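Local coordinates for adhesin competence repressor (Streptococcus pyogenes serotype M3, PDB 5JLU), which acts as a zinc-responsive transcription regulator of the MarR family, binding DNA through a winged helix-turn-helix domain, at residues L47-Q52 against T58-A63; K73-L78 against D82-T87. All coordinates share one frame; numbering follows the deposited sequence.

Overall arrangement
From the N terminus, helix 41-52 comes first; a short connection containing strand 55-56 follows, and contact 1 closes it by packing helix 57-64 against helix 41-52. The chain then runs into helix 68-80, and contact 2 folds its last turns back against strand 84-88. The two closures come in series, neither nested nor crossed, with centres about 12 Å apart. They nevertheless share one apolar core: Leu60 CD1 meets Ile75 CD1 at 3.8 Å, and Leu50 CD1 meets Leu84 CD2 at 3.7 Å. Contact 1 thus joins two helices of the DNA-binding domain, and contact 2 ties the following helix to the antiparallel sheet of the wing.

Contact 1. Residues L47-Q52 against T58-A63; sequences LMLLSQ and TDLAKA
Leu49 and Leu60 form the centre of this helix-helix contact, their side chains sliding past each other in opposite directions. The CD2 methyl of Leu60 lies against the flank of Leu49, 4.1 Å from Leu49 CB and equally near Leu49 CD1. Leu49 CD1 also reaches Ala63 CB at 3.9 Å, so a single leucine branch touches two residues one turn apart on the facing helix. The other branch of Leu60 makes a looser contact, Leu60 CD1 lying 4.3 Å from Leu50 CD1. Leu60 therefore divides its two methyls between neighbouring leucines of helix 41-52. Its chi1 of -71° sets CG opposite the carbonyl carbon, and from there the fork spreads toward both partners.

The short axes of 47-52 and 58-63 come no closer than 10.9 Å, the angle between their N-to-C directions is 123°, and only 173 Å² is buried between the segments. Such spacing leaves the side chains alone to make the contact, without backbone meeting backbone. Leu55, from the short strand between the helices, touches Leu49, Leu50 and Leu60 and so adds to this apolar cluster. Further out, Leu60 packs on Val71 and Ile75 of helix 68-80, while Leu50 rests on Phe98 and Leu100 of strand 96-100. On helix 41-52 itself, Ser51 OG donates a 2.6 Å hydrogen bond to Met48 O, turning its hydroxyl back onto the backbone. Met48 touches the zinc ligands His111 and His115, and the side chain of Leu49 is about 10 Å from a bound zinc ion. Helix 41-52 carries zinc ligand His45 and packs on helix 57-64, so it links the metal site to the winged helix-turn-helix domain expected of a MarR-family regulator.

Contact 2. Residues K73-L78 against D82-T87; sequences KAIKSL and DMLAGT
Leu78 packs against both Met83 and Leu84, and its CB and both methyls each meet an atom of 82-87. Leu78 CB begins the contact, 4.0 Å from Leu84 CD1, with CG of Leu84 close by. Beyond the fork the branches part: Leu78 CD1 meets Leu84 CD1 at 3.9 Å. The second branch goes to the preceding residue, Leu78 CD2 lying 3.9 Å from Met83 CB. Leu84 CD1 also reaches Ile75 CG1 at 4.0 Å, the two side chains crossing at about a right angle.

A backbone hydrogen bond accompanies this packing. Met83 N donates to Leu78 O over 2.9 Å. The bond is fairly straight, with an N-H...O angle of 159°, and the donor is tilted 29° from the carbonyl plane. Asp82, with positive phi, is the C-prime residue of the Schellman motif that ends the helix. Met83 then pairs with Thr101 through backbone hydrogen bonding as the wing sheet begins. Chemically, the contact combines one polar link, which satisfies a carbonyl near the helix end, with otherwise apolar packing that seats the start of the wing against its preceding helix.

Contact 1. Residues L47-Q52 against T58-A63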
loop_
_atom_site.group_PDB
_atom_site.type_symbol
_atom_site.label_atom_id
_atom_site.label_comp_id
_atom_site.label_asym_id
_atom_site.label_seq_id
_atom_site.Cartn_x
_atom_site.Cartn_y
_atom_site.Cartn_z
ATOM N N LEU A 47 10.751 -8.370 10.157
ATOM C CA LEU A 47 10.535 -9.281 11.258
ATOM C C LEU A 47 10.043 -10.600 10.660
ATOM O O LEU A 47 10.592 -11.623 11.019
ATOM C CB LEU A 47 9.583 -8.713 12.327
ATOM C CG LEU A 47 10.024 -7.459 13.113
ATOM C CD1 LEU A 47 8.920 -6.995 14.039
ATOM C CD2 LEU A 47 11.255 -7.616 13.937
ATOM N N MET A 48 9.083 -10.594 9.706
ATOM C CA MET A 48 8.660 -11.883 9.079
ATOM C C MET A 48 9.866 -12.714 8.540
ATOM O O MET A 48 9.986 -13.927 8.784
ATOM C CB MET A 48 7.626 -11.638 7.974
ATOM C CG MET A 48 7.175 -12.855 7.189
ATOM S SD MET A 48 5.815 -12.488 6.054
ATOM C CE MET A 48 4.479 -12.539 7.174
ATOM N N LEU A 49 10.752 -12.080 7.783
ATOM C CA LEU A 49 11.835 -12.833 7.158
ATOM C C LEU A 49 12.857 -13.308 8.215
ATOM O O LEU A 49 13.455 -14.423 8.102
ATOM C CB LEU A 49 12.527 -12.001 6.070
ATOM C CG LEU A 49 11.722 -11.714 4.803
ATOM C CD1 LEU A 49 12.445 -10.671 3.988
ATOM C CD2 LEU A 49 11.541 -12.991 3.951
ATOM N N LEU A 50 13.108 -12.460 9.215
ATOM C CA LEU A 50 14.042 -12.824 10.299
ATOM C C LEU A 50 13.511 -13.922 11.209
ATOM O O LEU A 50 14.311 -14.691 11.739
ATOM C CB LEU A 50 14.469 -11.605 11.136
ATOM C CG LEU A 50 15.393 -10.703 10.374
ATOM C CD1 LEU A 50 15.603 -9.387 11.127
ATOM C CD2 LEU A 50 16.690 -11.416 9.986
ATOM N N SER A 51 12.184 -14.040 11.341
ATOM C CA SER A 51 11.561 -15.061 12.174
ATOM C C SER A 51 11.823 -16.481 11.636
ATOM O O SER A 51 11.762 -17.427 12.382
ATOM C CB SER A 51 10.031 -14.866 12.258
ATOM O OG SER A 51 9.457 -15.216 10.989
ATOM N N GLN A 52 12.170 -16.629 10.383
ATOM C CA GLN A 52 12.533 -17.944 9.880
ATOM C C GLN A 52 14.014 -18.234 9.610
ATOM O O GLN A 52 14.386 -19.390 9.541
ATOM C CB GLN A 52 11.696 -18.271 8.666
ATOM C CG GLN A 52 11.995 -17.425 7.453
ATOM C CD GLN A 52 10.747 -16.908 6.753
ATOM O OE1 GLN A 52 9.695 -16.688 7.381
ATOM N NE2 GLN A 52 10.861 -16.693 5.432
ATOM N N THR A 58 21.865 -6.862 3.740
ATOM C CA THR A 58 21.848 -7.038 2.282
ATOM C C THR A 58 20.959 -8.244 1.835
ATOM O O THR A 58 20.298 -8.148 0.836
ATOM C CB THR A 58 23.272 -6.978 1.639
ATOM O OG1 THR A 58 23.378 -7.979 0.627
ATOM C CG2 THR A 58 24.483 -7.095 2.662
ATOM N N ASP A 59 20.863 -9.338 2.588
ATOM C CA ASP A 59 19.878 -10.397 2.243
ATOM C C ASP A 59 18.464 -9.814 2.312
ATOM O O ASP A 59 17.652 -10.125 1.505
ATOM C CB ASP A 59 19.886 -11.532 3.238
ATOM C CG ASP A 59 21.221 -12.318 3.273
ATOM O OD1 ASP A 59 21.802 -12.491 2.178
ATOM O OD2 ASP A 59 21.665 -12.746 4.400
ATOM N N LEU A 60 18.197 -9.002 3.343
ATOM C CA LEU A 60 16.884 -8.379 3.570
ATOM C C LEU A 60 16.585 -7.447 2.481
ATOM O O LEU A 60 15.483 -7.482 1.984
ATOM C CB LEU A 60 16.864 -7.606 4.911
ATOM C CG LEU A 60 16.880 -8.546 6.145
ATOM C CD1 LEU A 60 17.180 -7.781 7.453
ATOM C CD2 LEU A 60 15.576 -9.329 6.270
ATOM N N ALA A 61 17.539 -6.591 2.084
ATOM C CA ALA A 61 17.248 -5.673 1.015
ATOM C C ALA A 61 16.888 -6.361 -0.306
ATOM O O ALA A 61 15.949 -5.925 -0.989
ATOM C CB ALA A 61 18.359 -4.679 0.793
ATOM N N LYS A 62 17.648 -7.386 -0.632
ATOM C CA LYS A 62 17.423 -8.228 -1.815
ATOM C C LYS A 62 16.099 -8.930 -1.738
ATOM O O LYS A 62 15.308 -8.811 -2.617
ATOM C CB LYS A 62 18.502 -9.327 -1.907
ATOM C CG LYS A 62 19.847 -8.886 -2.461
ATOM C CD LYS A 62 20.655 -10.126 -2.878
ATOM C CE LYS A 62 22.129 -9.828 -3.128
ATOM N NZ LYS A 62 22.916 -11.070 -2.878
ATOM N N ALA A 63 15.851 -9.681 -0.666
ATOM C CA ALA A 63 14.555 -10.354 -0.492
ATOM C C ALA A 63 13.327 -9.413 -0.575
ATOM O O ALA A 63 12.324 -9.801 -1.129
ATOM C CB ALA A 63 14.556 -11.123 0.799
#

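Contact 2. Residues K73-L78 against D82-T87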
loop_
_atom_site.group_PDB
_atom_site.type_symbol
_atom_site.label_atom_id
_atom_site.label_comp_id
_atom_site.label_asym_id
_atom_site.label_seq_id
_atom_site.Cartn_x
_atom_site.Cartn_y
_atom_site.Cartn_z
ATOM N N LYS A 73 17.849 1.868 8.019
ATOM C CA LYS A 73 16.912 2.732 8.716
ATOM C C LYS A 73 15.819 1.937 9.519
ATOM O O LYS A 73 15.662 2.126 10.711
ATOM C CB LYS A 73 16.303 3.693 7.691
ATOM C CG LYS A 73 15.522 4.846 8.290
ATOM C CD LYS A 73 15.989 6.201 7.717
ATOM C CE LYS A 73 15.391 7.380 8.481
ATOM N NZ LYS A 73 13.905 7.257 8.509
ATOM N N ALA A 74 15.123 1.015 8.868
ATOM C CA ALA A 74 14.108 0.190 9.525
ATOM C C ALA A 74 14.681 -0.655 10.657
ATOM O O ALA A 74 14.081 -0.743 11.727
ATOM C CB ALA A 74 13.458 -0.747 8.525
ATOM N N ILE A 75 15.867 -1.208 10.453
ATOM C CA ILE A 75 16.541 -1.936 11.525
ATOM C C ILE A 75 16.986 -1.057 12.721
ATOM O O ILE A 75 16.804 -1.457 13.892
ATOM C CB ILE A 75 17.697 -2.761 11.009
ATOM C CG1 ILE A 75 17.182 -3.962 10.178
ATOM C CG2 ILE A 75 18.527 -3.299 12.178
ATOM C CD1 ILE A 75 18.267 -4.700 9.449
ATOM N N LYS A 76 17.516 0.130 12.478
ATOM C CA LYS A 76 17.818 1.018 13.612
ATOM C C LYS A 76 16.587 1.313 14.498
ATOM O O LYS A 76 16.618 1.219 15.744
ATOM C CB LYS A 76 18.430 2.294 13.121
ATOM C CG LYS A 76 19.925 2.165 12.864
ATOM C CD LYS A 76 20.485 3.450 12.226
ATOM C CE LYS A 76 21.923 3.087 11.755
ATOM N NZ LYS A 76 22.530 4.211 10.965
ATOM N N SER A 77 15.483 1.620 13.852
ATOM C CA SER A 77 14.241 1.884 14.621
ATOM C C SER A 77 13.770 0.630 15.350
ATOM O O SER A 77 13.296 0.678 16.469
ATOM C CB SER A 77 13.168 2.439 13.646
ATOM O OG SER A 77 11.891 2.322 14.153
ATOM N N LEU A 78 13.917 -0.528 14.735
ATOM C CA LEU A 78 13.578 -1.785 15.411
ATOM C C LEU A 78 14.469 -2.106 16.640
ATOM O O LEU A 78 13.988 -2.536 17.707
ATOM C CB LEU A 78 13.629 -2.938 14.397
ATOM C CG LEU A 78 12.444 -2.952 13.398
ATOM C CD1 LEU A 78 12.626 -4.013 12.361
ATOM C CD2 LEU A 78 11.174 -3.232 14.160
ATOM N N ASP A 82 13.654 -2.336 20.895
ATOM C CA ASP A 82 13.954 -3.615 21.519
ATOM C C ASP A 82 13.329 -4.795 20.761
ATOM O O ASP A 82 12.908 -5.796 21.365
ATOM C CB ASP A 82 13.459 -3.590 22.970
ATOM C CG ASP A 82 14.180 -2.543 23.818
ATOM O OD1 ASP A 82 15.437 -2.443 23.766
ATOM O OD2 ASP A 82 13.485 -1.801 24.538
ATOM N N MET A 83 13.292 -4.691 19.439
ATOM C CA MET A 83 12.648 -5.720 18.608
ATOM C C MET A 83 13.665 -6.692 18.007
ATOM O O MET A 83 13.351 -7.829 17.741
ATOM C CB MET A 83 11.828 -4.995 17.523
ATOM C CG MET A 83 10.435 -5.515 17.363
ATOM S SD MET A 83 9.444 -5.329 18.835
ATOM C CE MET A 83 8.378 -4.039 18.244
ATOM N N LEU A 84 14.881 -6.226 17.769
ATOM C CA LEU A 84 15.963 -6.996 17.107
ATOM C C LEU A 84 17.226 -6.805 17.858
ATOM O O LEU A 84 17.424 -5.767 18.443
ATOM C CB LEU A 84 16.312 -6.443 15.674
ATOM C CG LEU A 84 15.320 -6.649 14.544
ATOM C CD1 LEU A 84 15.735 -6.161 13.191
ATOM C CD2 LEU A 84 14.943 -8.107 14.481
ATOM N N ALA A 85 18.114 -7.776 17.736
ATOM C CA ALA A 85 19.458 -7.664 18.231
ATOM C C ALA A 85 20.376 -8.202 17.146
ATOM O O ALA A 85 20.047 -9.155 16.434
ATOM C CB ALA A 85 19.626 -8.469 19.514
ATOM N N GLY A 86 21.482 -7.497 16.982
ATOM C CA GLY A 86 22.490 -7.792 16.003
ATOM C C GLY A 86 23.633 -8.521 16.699
ATOM O O GLY A 86 23.966 -8.218 17.848
ATOM N N THR A 87 24.232 -9.446 15.971
ATOM C CA THR A 87 25.451 -10.128 16.388
ATOM C C THR A 87 26.327 -10.357 15.154
ATOM O O THR A 87 25.841 -10.774 14.074
ATOM C CB THR A 87 25.099 -11.459 17.079
ATOM O OG1 THR A 87 24.299 -12.203 16.182
ATOM C CG2 THR A 87 24.241 -11.233 18.387
#